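PDB 1OYJ: probable glutathione S-transferase GSTU1 from Oryza sativa, which catalyses the conjugation of reduced glutathione to a wide range of exogenous and endogenous hydrophobic electrophiles, as a tau-class glutathione transferase. Local coordinates for residues 175-178 with 179-182; 194-197 with 198-201. All blocks are in the same frame, centred on the assembly; numbering follows the deposited sequence.

Contact 1: residues 175-178 with 179-182; sequences WFYS and YERC
With CG of Y177 opposite its own backbone N (chi1 173°) and CG of R181 beside its backbone N (chi1 -66°), the two side chains run the same way along one flank of the helix. CG of R181 then sits over one face of the Y177 ring, 4.0 Å from the ring centroid, a CH-pi contact offset toward the rim. The chain continues outward until CD of R181 lies 3.0 Å from OH of Y177, and its guanidinium plane is turned 27° from the ring plane. Y218 of helix 214-229 meets the same tyrosine edge-to-face. Y179 points to another side of the helix. The carbonyl O of W175 stands 3.3 Å above the plane of the Y179 ring, offset toward its rim, while CB of W175 packs against CZ of Y179 at 3.7 Å. F176 crosses this ring obliquely, CD1 lying 3.9 Å from CD2 of Y179. These i to i+3 and i to i+4 contacts belong to the start of helix 176-183, in the all-helical C-terminal domain of the GST fold, and Y179 inserts there among L115, L122 and W123 of helix 97-124. Four i to i+4 backbone bonds hold the turns, among them Y179 N to W175 O at 2.9 Å and E180 N to F176 O at 2.8 Å. OE2 of E180 accepts a hydrogen bond from the backbone N of V187, and OE1 makes a weak one to a bound glycerol.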
ATOM      1  N   TRP A 175     -14.856   4.661  15.023  1.00 18.27           N
ATOM      2  CA  TRP A 175     -13.993   5.601  15.703  1.00 17.71           C
ATOM      3  C   TRP A 175     -14.432   7.020  15.462  1.00 19.48           C
ATOM      4  O   TRP A 175     -13.835   7.941  16.035  1.00 21.40           O
ATOM      5  CB  TRP A 175     -12.542   5.389  15.220  1.00 19.20           C
ATOM      6  CG  TRP A 175     -12.019   4.014  15.427  1.00 16.73           C
ATOM      7  CD1 TRP A 175     -12.446   2.918  14.868  1.00 19.63           C
ATOM      8  CD2 TRP A 175     -10.955   3.612  16.301  1.00 21.41           C
ATOM      9  NE1 TRP A 175     -11.726   1.833  15.290  1.00 16.92           N
ATOM     10  CE2 TRP A 175     -10.800   2.245  16.176  1.00 19.40           C
ATOM     11  CE3 TRP A 175     -10.120   4.272  17.159  1.00 22.26           C
ATOM     12  CZ2 TRP A 175      -9.829   1.528  16.864  1.00 23.36           C
ATOM     13  CZ3 TRP A 175      -9.207   3.533  17.874  1.00 21.39           C
ATOM     14  CH2 TRP A 175      -9.057   2.208  17.700  1.00 21.36           C
ATOM     15  N   PHE A 176     -15.451   7.254  14.633  1.00 18.69           N
ATOM     16  CA  PHE A 176     -15.787   8.642  14.305  1.00 20.37           C
ATOM     17  C   PHE A 176     -16.131   9.423  15.607  1.00 19.99           C
ATOM     18  O   PHE A 176     -15.688  10.537  15.830  1.00 19.10           O
ATOM     19  CB  PHE A 176     -16.922   8.782  13.290  1.00 21.95           C
ATOM     20  CG  PHE A 176     -16.507   8.558  11.831  1.00 20.93           C
ATOM     21  CD1 PHE A 176     -15.208   8.216  11.485  1.00 19.67           C
ATOM     22  CD2 PHE A 176     -17.466   8.637  10.830  1.00 22.85           C
ATOM     23  CE1 PHE A 176     -14.872   7.980  10.190  1.00 22.20           C
ATOM     24  CE2 PHE A 176     -17.051   8.446   9.482  1.00 20.43           C
ATOM     25  CZ  PHE A 176     -15.816   8.091   9.205  1.00 21.34           C
ATOM     26  N   TYR A 177     -16.842   8.753  16.488  1.00 19.87           N
ATOM     27  CA  TYR A 177     -17.302   9.356  17.729  1.00 19.48           C
ATOM     28  C   TYR A 177     -16.124   9.788  18.534  1.00 19.40           C
ATOM     29  O   TYR A 177     -16.118  10.908  19.007  1.00 18.58           O
ATOM     30  CB  TYR A 177     -18.257   8.414  18.508  1.00 20.27           C
ATOM     31  CG  TYR A 177     -18.629   8.948  19.899  1.00 23.22           C
ATOM     32  CD1 TYR A 177     -19.477  10.054  20.052  1.00 25.78           C
ATOM     33  CD2 TYR A 177     -18.107   8.383  21.042  1.00 25.62           C
ATOM     34  CE1 TYR A 177     -19.819  10.577  21.369  1.00 29.55           C
ATOM     35  CE2 TYR A 177     -18.456   8.864  22.327  1.00 27.81           C
ATOM     36  CZ  TYR A 177     -19.310   9.969  22.486  1.00 31.87           C
ATOM     37  OH  TYR A 177     -19.640  10.469  23.754  1.00 35.92           O
ATOM     38  N   SER A 178     -15.124   8.920  18.655  1.00 18.30           N
ATOM     39  CA  SER A 178     -13.910   9.217  19.354  1.00 19.37           C
ATOM     40  C   SER A 178     -13.131  10.379  18.692  1.00 20.40           C
ATOM     41  O   SER A 178     -12.551  11.197  19.408  1.00 20.66           O
ATOM     42  CB  SER A 178     -13.031   7.954  19.452  1.00 19.62           C
ATOM     43  OG  SER A 178     -13.665   6.930  20.200  1.00 21.85           O
ATOM     44  N   TYR A 179     -13.144  10.440  17.370  1.00 19.91           N
ATOM     45  CA  TYR A 179     -12.486  11.540  16.678  1.00 21.28           C
ATOM     46  C   TYR A 179     -13.195  12.825  17.032  1.00 21.89           C
ATOM     47  O   TYR A 179     -12.526  13.840  17.217  1.00 22.62           O
ATOM     48  CB  TYR A 179     -12.550  11.414  15.163  1.00 21.03           C
ATOM     49  CG  TYR A 179     -11.861  10.199  14.571  1.00 20.93           C
ATOM     50  CD1 TYR A 179     -10.927   9.500  15.249  1.00 20.63           C
ATOM     51  CD2 TYR A 179     -12.130   9.822  13.321  1.00 24.92           C
ATOM     52  CE1 TYR A 179     -10.346   8.377  14.684  1.00 21.01           C
ATOM     53  CE2 TYR A 179     -11.532   8.756  12.759  1.00 24.56           C
ATOM     54  CZ  TYR A 179     -10.667   8.038  13.446  1.00 22.46           C
ATOM     55  OH  TYR A 179     -10.084   6.936  12.802  1.00 27.31           O
ATOM     56  N   GLU A 180     -14.532  12.756  17.096  1.00 22.07           N
ATOM     57  CA  GLU A 180     -15.364  13.899  17.471  1.00 23.09           C
ATOM     58  C   GLU A 180     -15.096  14.465  18.816  1.00 23.21           C
ATOM     59  O   GLU A 180     -14.889  15.707  18.963  1.00 21.95           O
ATOM     60  CB  GLU A 180     -16.881  13.646  17.335  1.00 24.11           C
ATOM     61  CG  GLU A 180     -17.324  13.547  15.892  1.00 23.23           C
ATOM     62  CD  GLU A 180     -18.759  13.092  15.694  1.00 24.78           C
ATOM     63  OE1 GLU A 180     -19.321  12.441  16.581  1.00 26.61           O
ATOM     64  OE2 GLU A 180     -19.318  13.434  14.659  1.00 28.86           O
ATOM     65  N   ARG A 181     -15.022  13.588  19.798  1.00 24.05           N
ATOM     66  CA  ARG A 181     -14.829  14.059  21.134  1.00 25.76           C
ATOM     67  C   ARG A 181     -13.396  14.540  21.327  1.00 24.89           C
ATOM     68  O   ARG A 181     -13.168  15.546  21.974  1.00 22.24           O
ATOM     69  CB  ARG A 181     -15.170  12.935  22.136  1.00 27.11           C
ATOM     70  CG  ARG A 181     -16.668  12.574  22.099  1.00 33.33           C
ATOM     71  CD  ARG A 181     -17.303  12.380  23.384  1.00 40.32           C
ATOM     72  NE  ARG A 181     -17.314  13.545  24.266  1.00 43.19           N
ATOM     73  CZ  ARG A 181     -17.005  13.476  25.557  1.00 49.44           C
ATOM     74  NH1 ARG A 181     -17.079  14.547  26.339  1.00 50.64           N
ATOM     75  NH2 ARG A 181     -16.603  12.322  26.079  1.00 51.27           N
ATOM     76  N   CYS A 182     -12.433  13.866  20.729  1.00 23.82           N
ATOM     77  CA  CYS A 182     -11.055  14.272  20.947  1.00 24.76           C
ATOM     78  C   CYS A 182     -10.638  15.429  20.054  1.00 26.06           C
ATOM     79  O   CYS A 182      -9.878  16.287  20.487  1.00 24.83           O
ATOM     80  CB  CYS A 182     -10.099  13.119  20.748  1.00 25.12           C
ATOM     81  SG  CYS A 182     -10.369  11.670  21.739  1.00 28.07           S
TER

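Contact 2: residues 194-197 with 198-201; sequences LAAW and ARRC
W197 and C201 form a Cys sulfur-aromatic contact one turn apart in helix 192-201, part of the helical C-terminal domain of the GST fold. SG lies 3.6 Å from the centroid of the five-membered ring, 26° off its normal, and is displaced toward the rim, with NE1 of W197 3.3 Å from SG. The indole reaches this position because its CG is opposite the backbone N (chi1 168°), whereas SG of C201 lies beside its own N. NE1 itself donates to OD1 of D166, and F154 meets the indole edge-to-face. Replacing W197 by an alanine is likely to leave the sulfur of C201 without its aromatic partner and OD1 of D166 without the indole N-H. Among the backbone hydrogen bonds, C201 N to W197 O is nearly straight, with an N-H...O angle of 176°; A198 N to L194 O spans 2.8 Å. The cationic side chains fold back along the helix. R199, bent at chi3, lays a guanidinium face over CA of A196, with NH2 3.5 Å from that carbon, while its NH1 forms a salt bridge with E188. R200 likewise turns a guanidinium face to O of A196. Its NH1 donates to the backbone O of E152 and also sits at the edge of the indole, near the ring plane, 3.8 Å from CB of W197.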
ATOM      1  N   LEU A 194     -20.490  11.954   4.281  1.00 17.12           N
ATOM      2  CA  LEU A 194     -19.726  10.827   4.783  1.00 18.25           C
ATOM      3  C   LEU A 194     -20.446  10.195   5.986  1.00 18.82           C
ATOM      4  O   LEU A 194     -20.512   8.987   6.123  1.00 18.49           O
ATOM      5  CB  LEU A 194     -18.329  11.256   5.166  1.00 17.72           C
ATOM      6  CG  LEU A 194     -17.354  10.146   5.484  1.00 20.62           C
ATOM      7  CD1 LEU A 194     -17.065   9.298   4.173  1.00 20.58           C
ATOM      8  CD2 LEU A 194     -16.071  10.645   6.065  1.00 17.50           C
ATOM      9  N   ALA A 195     -21.047  11.044   6.792  1.00 18.91           N
ATOM     10  CA  ALA A 195     -21.829  10.575   7.910  1.00 20.31           C
ATOM     11  C   ALA A 195     -23.033   9.700   7.467  1.00 19.21           C
ATOM     12  O   ALA A 195     -23.311   8.701   8.083  1.00 18.45           O
ATOM     13  CB  ALA A 195     -22.311  11.784   8.760  1.00 20.46           C
ATOM     14  N   ALA A 196     -23.677  10.097   6.362  1.00 17.89           N
ATOM     15  CA  ALA A 196     -24.800   9.386   5.798  1.00 17.56           C
ATOM     16  C   ALA A 196     -24.301   8.059   5.265  1.00 17.73           C
ATOM     17  O   ALA A 196     -24.943   7.036   5.489  1.00 16.11           O
ATOM     18  CB  ALA A 196     -25.419  10.211   4.631  1.00 16.89           C
ATOM     19  N   TRP A 197     -23.140   8.101   4.605  1.00 15.43           N
ATOM     20  CA  TRP A 197     -22.518   6.851   4.143  1.00 17.39           C
ATOM     21  C   TRP A 197     -22.234   5.905   5.349  1.00 15.81           C
ATOM     22  O   TRP A 197     -22.549   4.683   5.283  1.00 15.56           O
ATOM     23  CB  TRP A 197     -21.243   7.102   3.329  1.00 16.96           C
ATOM     24  CG  TRP A 197     -20.418   5.906   3.062  1.00 17.81           C
ATOM     25  CD1 TRP A 197     -20.508   5.040   2.025  1.00 18.85           C
ATOM     26  CD2 TRP A 197     -19.341   5.461   3.851  1.00 16.10           C
ATOM     27  NE1 TRP A 197     -19.569   4.051   2.172  1.00 18.17           N
ATOM     28  CE2 TRP A 197     -18.810   4.333   3.251  1.00 16.04           C
ATOM     29  CE3 TRP A 197     -18.722   5.979   4.968  1.00 15.95           C
ATOM     30  CZ2 TRP A 197     -17.766   3.624   3.792  1.00 19.33           C
ATOM     31  CZ3 TRP A 197     -17.664   5.350   5.467  1.00 19.70           C
ATOM     32  CH2 TRP A 197     -17.169   4.163   4.879  1.00 19.41           C
ATOM     33  N   ALA A 198     -21.716   6.468   6.433  1.00 16.36           N
ATOM     34  CA  ALA A 198     -21.423   5.629   7.613  1.00 17.89           C
ATOM     35  C   ALA A 198     -22.742   5.017   8.161  1.00 17.30           C
ATOM     36  O   ALA A 198     -22.821   3.841   8.480  1.00 15.92           O
ATOM     37  CB  ALA A 198     -20.675   6.432   8.688  1.00 17.71           C
ATOM     38  N   ARG A 199     -23.844   5.786   8.134  1.00 17.39           N
ATOM     39  CA  ARG A 199     -25.131   5.249   8.660  1.00 19.47           C
ATOM     40  C   ARG A 199     -25.654   4.116   7.743  1.00 19.99           C
ATOM     41  O   ARG A 199     -26.125   3.072   8.199  1.00 21.81           O
ATOM     42  CB  ARG A 199     -26.195   6.351   8.790  1.00 19.49           C
ATOM     43  CG  ARG A 199     -25.991   7.269   9.932  1.00 20.32           C
ATOM     44  CD  ARG A 199     -27.111   8.243  10.161  1.00 22.33           C
ATOM     45  NE  ARG A 199     -27.491   9.037   8.988  1.00 23.79           N
ATOM     46  CZ  ARG A 199     -26.971  10.220   8.688  1.00 20.75           C
ATOM     47  NH1 ARG A 199     -26.010  10.732   9.413  1.00 21.49           N
ATOM     48  NH2 ARG A 199     -27.413  10.895   7.662  1.00 23.45           N
ATOM     49  N   ARG A 200     -25.550   4.314   6.434  1.00 20.38           N
ATOM     50  CA  ARG A 200     -25.975   3.304   5.425  1.00 21.34           C
ATOM     51  C   ARG A 200     -25.160   1.988   5.628  1.00 21.75           C
ATOM     52  O   ARG A 200     -25.683   0.925   5.798  1.00 19.46           O
ATOM     53  CB  ARG A 200     -25.666   3.904   4.045  1.00 21.75           C
ATOM     54  CG  ARG A 200     -25.829   3.088   2.730  1.00 29.11           C
ATOM     55  CD  ARG A 200     -25.746   4.059   1.412  1.00 36.94           C
ATOM     56  NE  ARG A 200     -26.208   5.407   1.707  1.00 33.04           N
ATOM     57  CZ  ARG A 200     -25.522   6.552   1.636  1.00 30.70           C
ATOM     58  NH1 ARG A 200     -24.326   6.672   1.098  1.00 25.53           N
ATOM     59  NH2 ARG A 200     -26.144   7.670   2.031  1.00 33.73           N
ATOM     60  N   CYS A 201     -23.840   2.128   5.664  1.00 20.18           N
ATOM     61  CA  CYS A 201     -23.004   0.985   5.891  1.00 20.78           C
ATOM     62  C   CYS A 201     -23.386   0.274   7.217  1.00 21.02           C
ATOM     63  O   CYS A 201     -23.347  -0.959   7.296  1.00 20.70           O
ATOM     64  CB  CYS A 201     -21.532   1.360   5.848  1.00 21.57           C
ATOM     65  SG  CYS A 201     -20.964   1.839   4.167  1.00 23.94           S
TER

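How the contacts relate
Contact 1 precedes contact 2 in the chain, and their centres lie about 15 Å apart within the helical C-terminal domain. Packing joins them directly through F176: its CZ is 4.1 Å from CD2 of L194, and its CE2 is 4.2 Å from CB of A198. L141 of helix 127-148 touches both F176 and L194, so this helix is common to the two contacts. Their relation to glutathione differs. The side chain of W175 in contact 1 comes within about 7 Å of the bound tripeptide and about 7 Å of the side chain of S15, a glutathione-binding residue, whereas contact 2 lies away from the known binding sites.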